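Local coordinates for uncharacterized protein (Thermomonospora curvata, PDB 4MVE) that is of unknown function but carries a GXWXG domain followed by a DUF4334 domain, built around a curved antiparallel beta sheet, at residues 124-127 / 128-131; 69-72 / 73-76. One frame throughout, in Å; residues are numbered along the deposited sequence.

Interaction 1. Residues 124-127 / 128-131; sequences RVND and DMVV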
ATOM      1  N   ARG A 124       3.358   4.179   9.254  1.00 30.15           N
ATOM      2  CA  ARG A 124       4.422   5.095   8.890  1.00 30.72           C
ATOM      3  C   ARG A 124       5.802   4.436   8.915  1.00 34.22           C
ATOM      4  O   ARG A 124       6.164   3.819   9.914  1.00 35.34           O
ATOM      5  CB  ARG A 124       4.421   6.304   9.879  1.00 33.10           C
ATOM      6  CG  ARG A 124       5.431   7.416   9.539  1.00 43.79           C
ATOM      7  CD  ARG A 124       5.405   8.538  10.573  1.00 48.99           C
ATOM      8  NE  ARG A 124       6.319   9.635  10.231  1.00 49.90           N
ATOM      9  CZ  ARG A 124       7.590   9.700  10.614  1.00 65.43           C
ATOM     10  NH1 ARG A 124       8.116   8.738  11.362  1.00 55.44           N
ATOM     11  NH2 ARG A 124       8.347  10.721  10.243  1.00 62.11           N
ATOM     12  N   VAL A 125       6.586   4.646   7.862  1.00 29.38           N
ATOM     13  CA  VAL A 125       8.020   4.305   7.803  1.00 30.85           C
ATOM     14  C   VAL A 125       8.769   5.639   8.107  1.00 38.06           C
ATOM     15  O   VAL A 125       9.566   5.697   9.042  1.00 39.81           O
ATOM     16  CB  VAL A 125       8.483   3.620   6.492  1.00 32.85           C
ATOM     17  CG1 VAL A 125      10.020   3.534   6.412  1.00 32.73           C
ATOM     18  CG2 VAL A 125       7.858   2.244   6.362  1.00 31.17           C
ATOM     19  N   ASN A 126       8.427   6.728   7.360  1.00 33.75           N
ATOM     20  CA  ASN A 126       8.888   8.109   7.577  1.00 36.14           C
ATOM     21  C   ASN A 126       7.840   8.981   6.901  1.00 40.63           C
ATOM     22  O   ASN A 126       6.876   8.423   6.399  1.00 39.92           O
ATOM     23  CB  ASN A 126      10.335   8.352   7.050  1.00 34.42           C
ATOM     24  CG  ASN A 126      10.498   7.986   5.593  1.00 49.84           C
ATOM     25  OD1 ASN A 126       9.738   8.442   4.729  1.00 39.23           O
ATOM     26  ND2 ASN A 126      11.463   7.118   5.295  1.00 40.92           N
ATOM     27  N   ASP A 127       8.021  10.311   6.825  1.00 38.39           N
ATOM     28  CA  ASP A 127       7.031  11.221   6.214  1.00 38.58           C
ATOM     29  C   ASP A 127       6.668  10.887   4.749  1.00 40.60           C
ATOM     30  O   ASP A 127       5.577  11.247   4.295  1.00 37.74           O
ATOM     31  CB  ASP A 127       7.548  12.665   6.280  1.00 43.63           C
ATOM     32  CG  ASP A 127       7.604  13.209   7.695  1.00 58.38           C
ATOM     33  OD1 ASP A 127       6.899  12.656   8.575  1.00 60.74           O
ATOM     34  OD2 ASP A 127       8.358  14.174   7.928  1.00 65.95           O
ATOM     35  N   ASP A 128       7.588  10.215   4.019  1.00 36.69           N
ATOM     36  CA  ASP A 128       7.386   9.923   2.608  1.00 36.30           C
ATOM     37  C   ASP A 128       7.298   8.437   2.281  1.00 38.46           C
ATOM     38  O   ASP A 128       7.332   8.086   1.099  1.00 39.23           O
ATOM     39  CB  ASP A 128       8.537  10.553   1.815  1.00 40.31           C
ATOM     40  CG  ASP A 128       8.587  12.056   1.949  1.00 54.42           C
ATOM     41  OD1 ASP A 128       7.508  12.675   2.151  1.00 54.47           O
ATOM     42  OD2 ASP A 128       9.705  12.616   1.889  1.00 64.05           O
HETATM   43  N   MSE A 129       7.182   7.566   3.307  1.00 32.65           N
HETATM   44  CA  MSE A 129       7.095   6.109   3.133  1.00 29.42           C
HETATM   45  C   MSE A 129       6.160   5.492   4.144  1.00 32.39           C
HETATM   46  O   MSE A 129       6.209   5.837   5.322  1.00 33.12           O
HETATM   47  CB  MSE A 129       8.465   5.421   3.262  1.00 30.27           C
HETATM   48  CG  MSE A 129       9.449   5.782   2.187  1.00 35.58           C
HETATM   49 SE   MSE A 129      11.112   4.846   2.540  0.88 39.97          SE
HETATM   50  CE  MSE A 129      12.060   5.436   0.983  1.00 38.28           C
ATOM     51  N   VAL A 130       5.306   4.604   3.672  1.00 28.38           N
ATOM     52  CA  VAL A 130       4.364   3.800   4.479  1.00 27.98           C
ATOM     53  C   VAL A 130       4.445   2.366   4.025  1.00 31.46           C
ATOM     54  O   VAL A 130       4.764   2.122   2.865  1.00 29.54           O
ATOM     55  CB  VAL A 130       2.874   4.271   4.429  1.00 31.33           C
ATOM     56  CG1 VAL A 130       2.700   5.716   4.883  1.00 31.71           C
ATOM     57  CG2 VAL A 130       2.230   4.018   3.062  1.00 30.69           C
ATOM     58  N   VAL A 131       4.106   1.409   4.915  1.00 29.62           N
ATOM     59  CA  VAL A 131       3.977   0.010   4.523  1.00 28.08           C
ATOM     60  C   VAL A 131       2.465  -0.210   4.493  1.00 30.75           C
ATOM     61  O   VAL A 131       1.789   0.277   5.382  1.00 28.87           O
ATOM     62  CB  VAL A 131       4.736  -0.990   5.452  1.00 31.88           C
ATOM     63  CG1 VAL A 131       4.266  -2.427   5.222  1.00 30.20           C
ATOM     64  CG2 VAL A 131       6.248  -0.913   5.219  1.00 32.06           C
TER
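M129 lies against both V125 and N126. Its carbonyl O takes two backbone N-H groups from the same face of its plane, V125 N at 2.8 Å and N126 N at 3.1 Å. Two residues thus face one, which makes a classic beta bulge. M129 is selenomethionine, with selenium in place of sulfur. Its side chain runs out past N126, and SE comes within 3.6 Å of N126 ND2. M129 CB also packs on V125 CB, 3.7 Å away. V125 also reaches V131, two residues further along the strand. With CG1 anti to the backbone N (chi1 170°), V125 CG2 lies beside that N and touches V131 CG2 at 3.7 Å. Helix 5-16 adds A11 and I14 on V125 and L10 on V131. Residues 124-131 form the end of the hairpin of strands 118-124 and 129-136, closed by a type I turn from N126 to M129. N126 OD1 accepts D128 N at 2.9 Å, in its carbonyl plane, an Asx turn within the type I turn. D128 OD2 forms a salt bridge with the C-terminal R151. R124 forms one with D127 of the turn: NH2 to OD1 is 2.9 Å, in the guanidinium plane but above the carboxylate plane.

Interaction 2. Residues 69-72 / 73-76; sequences FIDR and DHVE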
ATOM      1  N   PHE A  69      -4.535   9.566  -3.472  1.00 31.37           N
ATOM      2  CA  PHE A  69      -5.547   9.821  -2.444  1.00 31.71           C
ATOM      3  C   PHE A  69      -6.035  11.288  -2.631  1.00 37.51           C
ATOM      4  O   PHE A  69      -5.289  12.206  -2.282  1.00 38.83           O
ATOM      5  CB  PHE A  69      -4.964   9.547  -1.036  1.00 32.93           C
ATOM      6  CG  PHE A  69      -4.344   8.166  -0.890  1.00 33.10           C
ATOM      7  CD1 PHE A  69      -5.074   7.108  -0.334  1.00 34.71           C
ATOM      8  CD2 PHE A  69      -3.027   7.926  -1.292  1.00 31.45           C
ATOM      9  CE1 PHE A  69      -4.509   5.830  -0.228  1.00 33.92           C
ATOM     10  CE2 PHE A  69      -2.467   6.650  -1.185  1.00 32.35           C
ATOM     11  CZ  PHE A  69      -3.216   5.609  -0.668  1.00 31.66           C
ATOM     12  N   ILE A  70      -7.223  11.512  -3.248  1.00 35.15           N
ATOM     13  CA  ILE A  70      -7.706  12.902  -3.495  1.00 38.44           C
ATOM     14  C   ILE A  70      -8.168  13.507  -2.175  1.00 44.66           C
ATOM     15  O   ILE A  70      -7.695  14.568  -1.779  1.00 46.69           O
ATOM     16  CB  ILE A  70      -8.816  13.105  -4.595  1.00 44.02           C
ATOM     17  CG1 ILE A  70      -8.823  12.103  -5.809  1.00 45.32           C
ATOM     18  CG2 ILE A  70      -9.016  14.557  -4.997  1.00 47.02           C
ATOM     19  CD1 ILE A  70      -7.679  11.948  -6.574  1.00 52.98           C
ATOM     20  N   ASP A  71      -9.128  12.845  -1.536  1.00 40.29           N
ATOM     21  CA  ASP A  71      -9.715  13.203  -0.253  1.00 40.95           C
ATOM     22  C   ASP A  71     -10.112  11.877   0.434  1.00 42.38           C
ATOM     23  O   ASP A  71      -9.951  10.796  -0.168  1.00 36.33           O
ATOM     24  CB  ASP A  71     -10.902  14.179  -0.420  1.00 45.05           C
ATOM     25  CG  ASP A  71     -12.019  13.737  -1.370  1.00 57.32           C
ATOM     26  OD1 ASP A  71     -12.570  12.623  -1.173  1.00 57.72           O
ATOM     27  OD2 ASP A  71     -12.422  14.553  -2.234  1.00 62.61           O
ATOM     28  N   ARG A  72     -10.614  11.962   1.679  1.00 39.43           N
ATOM     29  CA  ARG A  72     -11.046  10.815   2.499  1.00 38.92           C
ATOM     30  C   ARG A  72     -12.043   9.899   1.754  1.00 39.82           C
ATOM     31  O   ARG A  72     -12.147   8.712   2.065  1.00 37.58           O
ATOM     32  CB  ARG A  72     -11.703  11.380   3.782  1.00 43.25           C
ATOM     33  CG  ARG A  72     -12.161  10.383   4.841  1.00 56.69           C
ATOM     34  CD  ARG A  72     -12.854  11.135   5.970  1.00 66.28           C
ATOM     35  NE  ARG A  72     -13.537  10.243   6.912  1.00 70.60           N
ATOM     36  CZ  ARG A  72     -14.841   9.973   6.881  1.00 80.15           C
ATOM     37  NH1 ARG A  72     -15.381   9.176   7.796  1.00 69.63           N
ATOM     38  NH2 ARG A  72     -15.616  10.502   5.940  1.00 60.05           N
ATOM     39  N   ASP A  73     -12.780  10.457   0.787  1.00 30.42           N
ATOM     40  CA  ASP A  73     -13.823   9.730   0.103  1.00 30.26           C
ATOM     41  C   ASP A  73     -13.477   9.386  -1.315  1.00 35.70           C
ATOM     42  O   ASP A  73     -14.224   8.629  -1.939  1.00 35.60           O
ATOM     43  CB  ASP A  73     -15.110  10.538   0.142  1.00 34.24           C
ATOM     44  CG  ASP A  73     -15.783  10.491   1.507  1.00 54.17           C
ATOM     45  OD1 ASP A  73     -15.903   9.366   2.082  1.00 53.19           O
ATOM     46  OD2 ASP A  73     -16.210  11.564   1.992  1.00 65.21           O
ATOM     47  N   HIS A  74     -12.367   9.912  -1.843  1.00 32.89           N
ATOM     48  CA  HIS A  74     -12.034   9.674  -3.249  1.00 34.03           C
ATOM     49  C   HIS A  74     -10.558   9.325  -3.437  1.00 36.31           C
ATOM     50  O   HIS A  74      -9.688  10.189  -3.396  1.00 36.78           O
ATOM     51  CB  HIS A  74     -12.437  10.895  -4.095  1.00 38.48           C
ATOM     52  CG  HIS A  74     -13.901  11.233  -4.013  1.00 45.01           C
ATOM     53  ND1 HIS A  74     -14.356  12.322  -3.273  1.00 49.01           N
ATOM     54  CD2 HIS A  74     -14.967  10.628  -4.590  1.00 48.25           C
ATOM     55  CE1 HIS A  74     -15.665  12.364  -3.459  1.00 49.48           C
ATOM     56  NE2 HIS A  74     -16.083  11.355  -4.224  1.00 49.70           N
ATOM     57  N   VAL A  75     -10.296   8.029  -3.657  1.00 31.91           N
ATOM     58  CA  VAL A  75      -8.979   7.431  -3.857  1.00 30.04           C
ATOM     59  C   VAL A  75      -8.925   6.655  -5.188  1.00 33.60           C
ATOM     60  O   VAL A  75      -9.827   5.861  -5.482  1.00 34.12           O
ATOM     61  CB  VAL A  75      -8.660   6.480  -2.663  1.00 32.00           C
ATOM     62  CG1 VAL A  75      -7.287   5.813  -2.810  1.00 30.84           C
ATOM     63  CG2 VAL A  75      -8.743   7.224  -1.322  1.00 31.91           C
ATOM     64  N   GLU A  76      -7.834   6.817  -5.937  1.00 29.34           N
ATOM     65  CA  GLU A  76      -7.578   6.012  -7.129  1.00 29.84           C
ATOM     66  C   GLU A  76      -6.619   4.918  -6.684  1.00 35.83           C
ATOM     67  O   GLU A  76      -5.459   5.202  -6.415  1.00 37.92           O
ATOM     68  CB  GLU A  76      -7.058   6.849  -8.311  1.00 32.20           C
ATOM     69  CG  GLU A  76      -8.025   7.974  -8.687  1.00 36.21           C
ATOM     70  CD  GLU A  76      -7.436   9.031  -9.601  1.00 58.00           C
ATOM     71  OE1 GLU A  76      -6.202   9.233  -9.548  1.00 44.04           O
ATOM     72  OE2 GLU A  76      -8.206   9.688 -10.338  1.00 61.01           O
TER
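D71 lies side by side with H74, its carboxylate at the edge of the imidazole ring. H74 ND1 donates to both oxygens, to D71 OD1 at 2.8 Å and to D71 OD2 at 3.1 Å. Each oxygen offers its syn lone pair. The bond to OD2 is the straighter, at 159°, and OD2 lies close to the ring plane. The carboxylate and ring planes stand 69° apart. D71 OD1 also accepts D73 N at 2.9 Å, through its anti lone pair, an Asx turn. A chi1 of 54° sets D71 CG between its own N and carbonyl carbon, which brings the carboxylate nearer the second strand. D71 to H74 make the type I turn of the hairpin between strands 64-71 and 74-81. It comes with a classic beta bulge, in which I70 N and D71 N both bond to H74 O. Replacing D71 by an alanine removes the carboxylate; H74 ND1 and D73 N would probably lose this shared acceptor, and the imidazole would be freer to turn. F69 and V75 share the other face of the hairpin, with F69 CD1 3.6 Å from V75 CG1. L98 of strand 96-103 and M111 of strand 106-113 touch both. D73 OD1 forms a salt bridge with R99.

In the fold
Interactions 1 and 2 are both hairpin ends with a type I turn and a classic bulge, and they belong to the same sheet. Their centres lie 18 Å apart and they do not touch. Residues 69-76 fall in the GXWXG range and 124-131 in the DUF4334 range. Both are partly buried, but interaction 1 sits nearer the centre of the chain. Its bulge is backed by helix 5-16, and its valines are buried. Interaction 2 has more exposed residues. It keeps F69 and V75 inside and puts a histidine-carboxylate pair on the other face. The turn acceptor also differs: a neutral amide in interaction 1, a carboxylate in interaction 2.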